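Local coordinates for ABC transporter substrate binding protein (Ribose) (Agrobacterium vitis, PDB 4WUT) that probably captures a sugar for uptake by an ABC transporter, and holds beta-D-fucopyranose in its binding cleft, at residues 134-139 and 242-247; 156-159 and 165-168; 171-176 and 214-219. All coordinates share one frame; numbering follows the deposited sequence.

Three neighbouring strands of one lobe tie the contacts together: 240-244 (contact 1), 214-217 (contact 3) and 153-158 (contact 2), in that order across the sheet. Probable hydrogen bonds from I242 N to I215 O (2.9 Å) and from M157 N to F216 O (2.8 Å) set contact 3 in the middle. Centres lie about 8 Å apart for contacts 1 and 3, 7 Å for contacts 2 and 3, and 10 Å for contacts 1 and 2. Contacts 2 and 3 share helix 164-180, whereas contact 1 uses helix 133-148. Each contributes to the fucose pocket: D245 from contact 1, Y159 and S165 from contact 2, N219 from contact 3.

Contact 1: 134-139 and 242-247; sequences KAAGEL and IGFDGN. With FCB (beta-D-fucopyranose), chain E.
A136 of helix 133-148 and F244 at the end of strand 240-244 are the pair whose CA atoms come nearest each other, 9.3 Å apart, a gap bridged by side chains. Within 134-139 the helix is regular, with E138 N bonded to K134 O and L139 N to A135 O. The strand runs to F244; the chain then turns at D245, whose phi is positive (89°), and N247 caps helix 248-255 by accepting a hydrogen bond at OD1 from L250 N.

The touching is narrow, 94 Å² summed over both sides, and mostly apolar. The rim of the F244 ring, not a face, is presented to the helix: A136 CB lies near the ring plane, 3.7 Å from F244 CZ and 3.9 Å from F244 CE2. The backbone follows, with A136 O 3.8 Å and G137 N 4.2 Å from F244 CZ. G137, having no side chain, adds only backbone here. F244 leaves its backbone across the line to the helix; the torsion about its first side-chain bond, -99° and so off a staggered value, helps to bring the CZ end of the ring to A136.

D245 serves the sugar instead. Its carboxylate takes a short hydrogen bond at OD2 from O1, the anomeric hydroxyl of the fucose, at 2.5 Å. The other oxygen, OD1, accepts from Q265 NE2, which should limit rotation of the group, and D245 O is bonded to T262 OG1. One residue thus packs at the helix-sheet interface while the next reaches the ligand, as in the alpha/beta lobes of sugar-binding periplasmic proteins, where loops leaving the C-terminal ends of parallel strands line the cleft.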
# COMPACT_ATOMS: atom_id res chain seq x y z
N LYS A 134 -0.21 10.52 -3.06
CA LYS A 134 -0.91 11.47 -3.92
C LYS A 134 -0.29 11.44 -5.30
O LYS A 134 -1.02 11.33 -6.30
CB LYS A 134 -0.88 12.87 -3.33
CG LYS A 134 -1.47 13.95 -4.24
CD LYS A 134 -1.33 15.33 -3.62
CE LYS A 134 -1.67 16.42 -4.63
NZ LYS A 134 -1.00 17.70 -4.29
N ALA A 135 1.04 11.53 -5.37
CA ALA A 135 1.73 11.51 -6.66
C ALA A 135 1.49 10.20 -7.39
O ALA A 135 1.27 10.21 -8.60
CB ALA A 135 3.23 11.76 -6.49
N ALA A 136 1.48 9.08 -6.67
CA ALA A 136 1.28 7.78 -7.28
C ALA A 136 -0.15 7.64 -7.83
O ALA A 136 -0.36 7.07 -8.90
CB ALA A 136 1.59 6.67 -6.28
N GLY A 137 -1.14 8.13 -7.09
CA GLY A 137 -2.50 8.14 -7.58
C GLY A 137 -2.63 8.99 -8.83
O GLY A 137 -3.36 8.63 -9.76
N GLU A 138 -1.92 10.12 -8.86
CA GLU A 138 -1.92 10.97 -10.04
C GLU A 138 -1.30 10.25 -11.24
O GLU A 138 -1.80 10.39 -12.36
CB GLU A 138 -1.22 12.31 -9.74
CG GLU A 138 -2.05 13.21 -8.87
CD GLU A 138 -1.37 14.50 -8.48
OE1 GLU A 138 -0.25 14.76 -8.99
OE2 GLU A 138 -1.96 15.26 -7.68
N LEU A 139 -0.24 9.48 -11.04
CA LEU A 139 0.36 8.74 -12.17
C LEU A 139 -0.66 7.73 -12.72
O LEU A 139 -0.78 7.52 -13.93
CB LEU A 139 1.59 7.96 -11.72
CG LEU A 139 3.02 8.32 -12.11
CD1 LEU A 139 3.20 9.66 -12.80
CD2 LEU A 139 3.79 8.24 -10.83
N ILE A 242 -6.22 -0.45 -14.38
CA ILE A 242 -4.97 -0.03 -13.79
C ILE A 242 -4.93 -0.48 -12.33
O ILE A 242 -5.90 -0.29 -11.63
CB ILE A 242 -4.76 1.49 -13.94
CG1 ILE A 242 -4.65 1.80 -15.45
CG2 ILE A 242 -3.54 1.96 -13.17
CD1 ILE A 242 -4.25 3.20 -15.79
N GLY A 243 -3.83 -1.09 -11.92
CA GLY A 243 -3.71 -1.57 -10.55
C GLY A 243 -2.59 -0.92 -9.77
O GLY A 243 -1.92 0.00 -10.26
N PHE A 244 -2.44 -1.37 -8.53
CA PHE A 244 -1.29 -1.10 -7.68
C PHE A 244 -0.67 -2.43 -7.27
O PHE A 244 -1.37 -3.43 -7.09
CB PHE A 244 -1.67 -0.29 -6.42
CG PHE A 244 -1.39 1.18 -6.54
CD1 PHE A 244 -2.18 1.98 -7.35
CD2 PHE A 244 -0.32 1.77 -5.87
CE1 PHE A 244 -1.93 3.34 -7.48
CE2 PHE A 244 -0.08 3.13 -5.98
CZ PHE A 244 -0.88 3.91 -6.81
N ASP A 245 0.66 -2.38 -7.16
CA ASP A 245 1.51 -3.40 -6.60
C ASP A 245 1.95 -4.43 -7.65
O ASP A 245 1.55 -4.34 -8.81
CB ASP A 245 0.89 -3.99 -5.32
CG ASP A 245 0.74 -2.95 -4.23
OD1 ASP A 245 1.72 -2.22 -4.00
OD2 ASP A 245 -0.35 -2.84 -3.65
N GLY A 246 2.81 -5.35 -7.26
CA GLY A 246 3.63 -6.04 -8.22
C GLY A 246 3.94 -7.49 -7.94
O GLY A 246 5.04 -7.95 -8.23
N ASN A 247 2.99 -8.23 -7.36
CA ASN A 247 3.25 -9.64 -7.14
C ASN A 247 3.10 -10.45 -8.43
O ASN A 247 2.86 -9.89 -9.49
CB ASN A 247 2.36 -10.18 -6.03
CG ASN A 247 0.97 -10.54 -6.49
OD1 ASN A 247 0.48 -10.08 -7.53
ND2 ASN A 247 0.30 -11.36 -5.69
C1 FCB E . -0.39 -1.71 -0.56
C2 FCB E . -0.73 -0.61 0.44
C3 FCB E . -0.72 -1.09 1.78
C4 FCB E . -1.63 -2.34 1.92
C5 FCB E . -1.15 -3.32 0.81
C6 FCB E . -1.96 -4.65 0.81
O1 FCB E . -0.73 -1.22 -1.77
O2 FCB E . 0.30 0.41 0.29
O3 FCB E . -1.21 -0.01 2.62
O4 FCB E . -3.03 -2.00 1.80
O5 FCB E . -1.33 -2.77 -0.41

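Contact 2: 156-159 and 165-168; sequences VMSY and SEIG. With FCB (beta-D-fucopyranose), chain E.
S165 OG lies between two oxygens: it is hydrogen-bonded to Y159 OH at 2.8 Å, where either hydroxyl could donate, and it stands 3.0 Å from FCB O3, a possible hydrogen bond, since the single proton of S165 OG has another acceptor within reach. S165 OG meets the tyrosine near the ring plane, at the edge that carries OH. A second bond is shorter: S158 OG donates to E166 OE2 at 2.7 Å, arriving on the anti side and somewhat out of the carboxylate plane. E166 OE1 accepts from G162 N, so the carboxylate is held through both oxygens.

These bonds join the end of strand 153-158 to the first turn of helix 164-180, the opening half of a beta-alpha-beta unit that continues to strand 184-190. Between them E166 passes over one face of Y159: CG is 4.0 Å from the ring centroid and 16° off its normal, a CH-pi contact, and E166 CB comes to 3.6 Å from Y159 CZ. A bend at chi2 (-91°) of E166 carries its carboxylate past the ring to S158, with the carboxylate plane 84° from that of the Y159 ring. Obliquely to that ring, FCB O4 lies 3.6 Å from Y159 CE2.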
# COMPACT_ATOMS: atom_id res chain seq x y z
N VAL A 156 -13.78 3.16 -9.45
CA VAL A 156 -12.70 3.17 -8.48
C VAL A 156 -12.96 2.08 -7.44
O VAL A 156 -13.94 2.15 -6.66
CB VAL A 156 -12.59 4.53 -7.78
CG1 VAL A 156 -11.60 4.45 -6.64
CG2 VAL A 156 -12.17 5.58 -8.79
N MSE A 157 -12.08 1.08 -7.44
CA MSE A 157 -12.10 -0.03 -6.49
C MSE A 157 -11.02 0.23 -5.46
O MSE A 157 -9.80 0.11 -5.73
CB MSE A 157 -11.83 -1.37 -7.21
CG MSE A 157 -12.56 -1.52 -8.54
SE MSE A 157 -14.50 -1.17 -8.50
CE MSE A 157 -15.09 -2.68 -7.49
N SER A 158 -11.46 0.60 -4.25
CA SER A 158 -10.54 0.89 -3.18
C SER A 158 -10.58 -0.21 -2.12
O SER A 158 -11.16 -1.26 -2.35
CB SER A 158 -10.85 2.26 -2.59
OG SER A 158 -9.85 2.63 -1.65
N TYR A 159 -9.87 0.01 -1.02
CA TYR A 159 -9.62 -1.06 -0.06
C TYR A 159 -10.24 -0.73 1.29
O TYR A 159 -11.39 -1.09 1.54
CB TYR A 159 -8.12 -1.44 0.01
CG TYR A 159 -7.07 -0.37 0.00
CD1 TYR A 159 -6.78 0.34 -1.15
CD2 TYR A 159 -6.26 -0.16 1.11
CE1 TYR A 159 -5.78 1.27 -1.19
CE2 TYR A 159 -5.25 0.77 1.08
CZ TYR A 159 -5.01 1.49 -0.08
OH TYR A 159 -4.01 2.41 -0.12
N SER A 165 -2.49 5.11 3.54
CA SER A 165 -2.06 5.11 2.12
C SER A 165 -3.24 5.37 1.17
O SER A 165 -3.08 5.97 0.10
CB SER A 165 -1.40 3.79 1.78
OG SER A 165 -2.29 2.71 2.02
N GLU A 166 -4.43 4.97 1.59
CA GLU A 166 -5.62 5.05 0.76
C GLU A 166 -6.06 6.50 0.53
O GLU A 166 -6.50 6.85 -0.56
CB GLU A 166 -6.77 4.28 1.41
CG GLU A 166 -7.95 3.99 0.51
CD GLU A 166 -9.05 5.05 0.53
OE1 GLU A 166 -9.07 5.90 1.46
OE2 GLU A 166 -9.91 5.04 -0.39
N ILE A 167 -5.97 7.33 1.56
CA ILE A 167 -6.42 8.73 1.47
C ILE A 167 -5.74 9.48 0.33
O ILE A 167 -6.40 10.07 -0.53
CB ILE A 167 -6.08 9.49 2.75
CG1 ILE A 167 -6.79 8.87 3.96
CG2 ILE A 167 -6.45 10.97 2.60
CD1 ILE A 167 -6.31 9.44 5.30
N GLY A 168 -4.41 9.45 0.33
CA GLY A 168 -3.64 10.16 -0.67
C GLY A 168 -3.74 9.49 -2.03
O GLY A 168 -3.85 10.16 -3.04
C1 FCB E . -0.39 -1.71 -0.56
C2 FCB E . -0.73 -0.61 0.44
C3 FCB E . -0.72 -1.09 1.78
C4 FCB E . -1.63 -2.34 1.92
C5 FCB E . -1.15 -3.32 0.81
C6 FCB E . -1.96 -4.65 0.81
O1 FCB E . -0.73 -1.22 -1.77
O2 FCB E . 0.30 0.41 0.29
O3 FCB E . -1.21 -0.01 2.62
O4 FCB E . -3.03 -2.00 1.80
O5 FCB E . -1.33 -2.77 -0.41

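Contact 3: 171-176 and 214-219; sequences GGFTDY and GIFGAN. With FCB (beta-D-fucopyranose), chain E.
The rings of F173 and F216 lie face against face in an offset stack, with centroids 4.0 Å apart and planes only 10° from parallel. F216 CD2 sits 3.5 Å above the plane of F173, over its centre; in return F173 CD1 lies over the centre of F216. The opposite face of F216 is covered near its rim by A218 CA, placing that ring between F173 of the helix and the residue two further along its own segment. The side chains run past each other in opposite senses, which brings F173 CZ down to 3.6 Å from F216 CB. Both rings reach across because CG stands anti to the backbone N in each (chi1 -178° in F173). Around the pair, A140 of helix 133-148 touches both phenylalanines, and I154 and V156 of strand 153-158 touch F173.

Farther along 214-219, N219 turns from the core to the ligand: its ND2 donates to FCB O4 at 3.1 Å with an N-H...O angle of 158°, while N219 CB lies 3.4 Å from FCB O5. N219 ND2 is also bonded to S193 OG and N219 OD1 to T222 OG1, contacts that help fix the amide orientation. N219 is the N-cap of helix 220-232, so the turn that follows the buried aromatic helix-sheet packing is also a wall of the sugar pocket.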
# COMPACT_ATOMS: atom_id res chain seq x y z
N GLY A 171 -7.45 9.74 -3.27
CA GLY A 171 -7.71 11.15 -3.47
C GLY A 171 -6.88 11.76 -4.60
O GLY A 171 -7.39 12.59 -5.36
N GLY A 172 -5.60 11.40 -4.68
CA GLY A 172 -4.76 11.89 -5.76
C GLY A 172 -5.34 11.48 -7.11
O GLY A 172 -5.42 12.28 -8.05
N PHE A 173 -5.73 10.21 -7.21
CA PHE A 173 -6.34 9.68 -8.43
C PHE A 173 -7.61 10.46 -8.76
O PHE A 173 -7.77 10.98 -9.87
CB PHE A 173 -6.67 8.19 -8.24
CG PHE A 173 -7.26 7.52 -9.48
CD1 PHE A 173 -6.44 6.95 -10.45
CD2 PHE A 173 -8.63 7.47 -9.67
CE1 PHE A 173 -6.98 6.34 -11.56
CE2 PHE A 173 -9.16 6.89 -10.81
CZ PHE A 173 -8.33 6.31 -11.74
N THR A 174 -8.52 10.52 -7.80
CA THR A 174 -9.81 11.10 -8.02
C THR A 174 -9.72 12.58 -8.39
O THR A 174 -10.40 13.04 -9.29
CB THR A 174 -10.70 10.89 -6.76
OG1 THR A 174 -10.83 9.48 -6.52
CG2 THR A 174 -12.06 11.50 -6.97
N ASP A 175 -8.88 13.32 -7.68
CA ASP A 175 -8.75 14.75 -7.93
C ASP A 175 -8.18 15.00 -9.31
O ASP A 175 -8.57 15.96 -10.00
CB ASP A 175 -7.86 15.41 -6.87
CG ASP A 175 -8.50 15.44 -5.49
OD1 ASP A 175 -9.69 15.12 -5.36
OD2 ASP A 175 -7.78 15.80 -4.53
N TYR A 176 -7.24 14.15 -9.72
CA TYR A 176 -6.62 14.31 -11.05
C TYR A 176 -7.62 14.03 -12.15
O TYR A 176 -7.70 14.75 -13.13
CB TYR A 176 -5.37 13.41 -11.22
CG TYR A 176 -4.58 13.72 -12.49
CD1 TYR A 176 -4.96 13.17 -13.70
CD2 TYR A 176 -3.48 14.55 -12.45
CE1 TYR A 176 -4.26 13.48 -14.86
CE2 TYR A 176 -2.79 14.86 -13.59
CZ TYR A 176 -3.17 14.31 -14.78
OH TYR A 176 -2.45 14.61 -15.91
N GLY A 214 -13.09 2.13 -18.06
CA GLY A 214 -11.87 1.86 -17.31
C GLY A 214 -12.15 1.60 -15.85
O GLY A 214 -13.25 1.87 -15.36
N ILE A 215 -11.15 1.08 -15.15
CA ILE A 215 -11.33 0.64 -13.76
C ILE A 215 -9.96 0.63 -13.07
O ILE A 215 -8.95 0.17 -13.63
CB ILE A 215 -12.07 -0.74 -13.69
CG1 ILE A 215 -12.37 -1.13 -12.24
CG2 ILE A 215 -11.28 -1.82 -14.42
CD1 ILE A 215 -13.38 -2.27 -12.16
N PHE A 216 -9.95 1.20 -11.87
CA PHE A 216 -8.76 1.37 -11.04
C PHE A 216 -8.88 0.54 -9.77
O PHE A 216 -9.88 0.62 -9.08
CB PHE A 216 -8.62 2.86 -10.70
CG PHE A 216 -7.53 3.20 -9.74
CD1 PHE A 216 -6.23 2.77 -9.95
CD2 PHE A 216 -7.78 4.02 -8.64
CE1 PHE A 216 -5.21 3.11 -9.09
CE2 PHE A 216 -6.76 4.35 -7.78
CZ PHE A 216 -5.49 3.88 -7.99
N GLY A 217 -7.88 -0.30 -9.51
CA GLY A 217 -7.80 -1.12 -8.32
C GLY A 217 -6.65 -0.65 -7.45
O GLY A 217 -5.49 -0.78 -7.85
N ALA A 218 -6.93 -0.12 -6.26
CA ALA A 218 -5.96 0.74 -5.61
C ALA A 218 -4.94 0.09 -4.69
O ALA A 218 -4.10 0.77 -4.11
CB ALA A 218 -6.70 1.87 -4.87
N ASN A 219 -5.02 -1.22 -4.51
CA ASN A 219 -3.96 -1.96 -3.83
C ASN A 219 -3.91 -3.41 -4.30
O ASN A 219 -4.72 -3.85 -5.13
CB ASN A 219 -4.06 -1.86 -2.30
CG ASN A 219 -5.09 -2.80 -1.68
OD1 ASN A 219 -5.99 -3.32 -2.34
ND2 ASN A 219 -4.96 -3.00 -0.38
C1 FCB E . -0.39 -1.71 -0.56
C2 FCB E . -0.73 -0.61 0.44
C3 FCB E . -0.72 -1.09 1.78
C4 FCB E . -1.63 -2.34 1.92
C5 FCB E . -1.15 -3.32 0.81
C6 FCB E . -1.96 -4.65 0.81
O1 FCB E . -0.73 -1.22 -1.77
O2 FCB E . 0.30 0.41 0.29
O3 FCB E . -1.21 -0.01 2.62
O4 FCB E . -3.03 -2.00 1.80
O5 FCB E . -1.33 -2.77 -0.41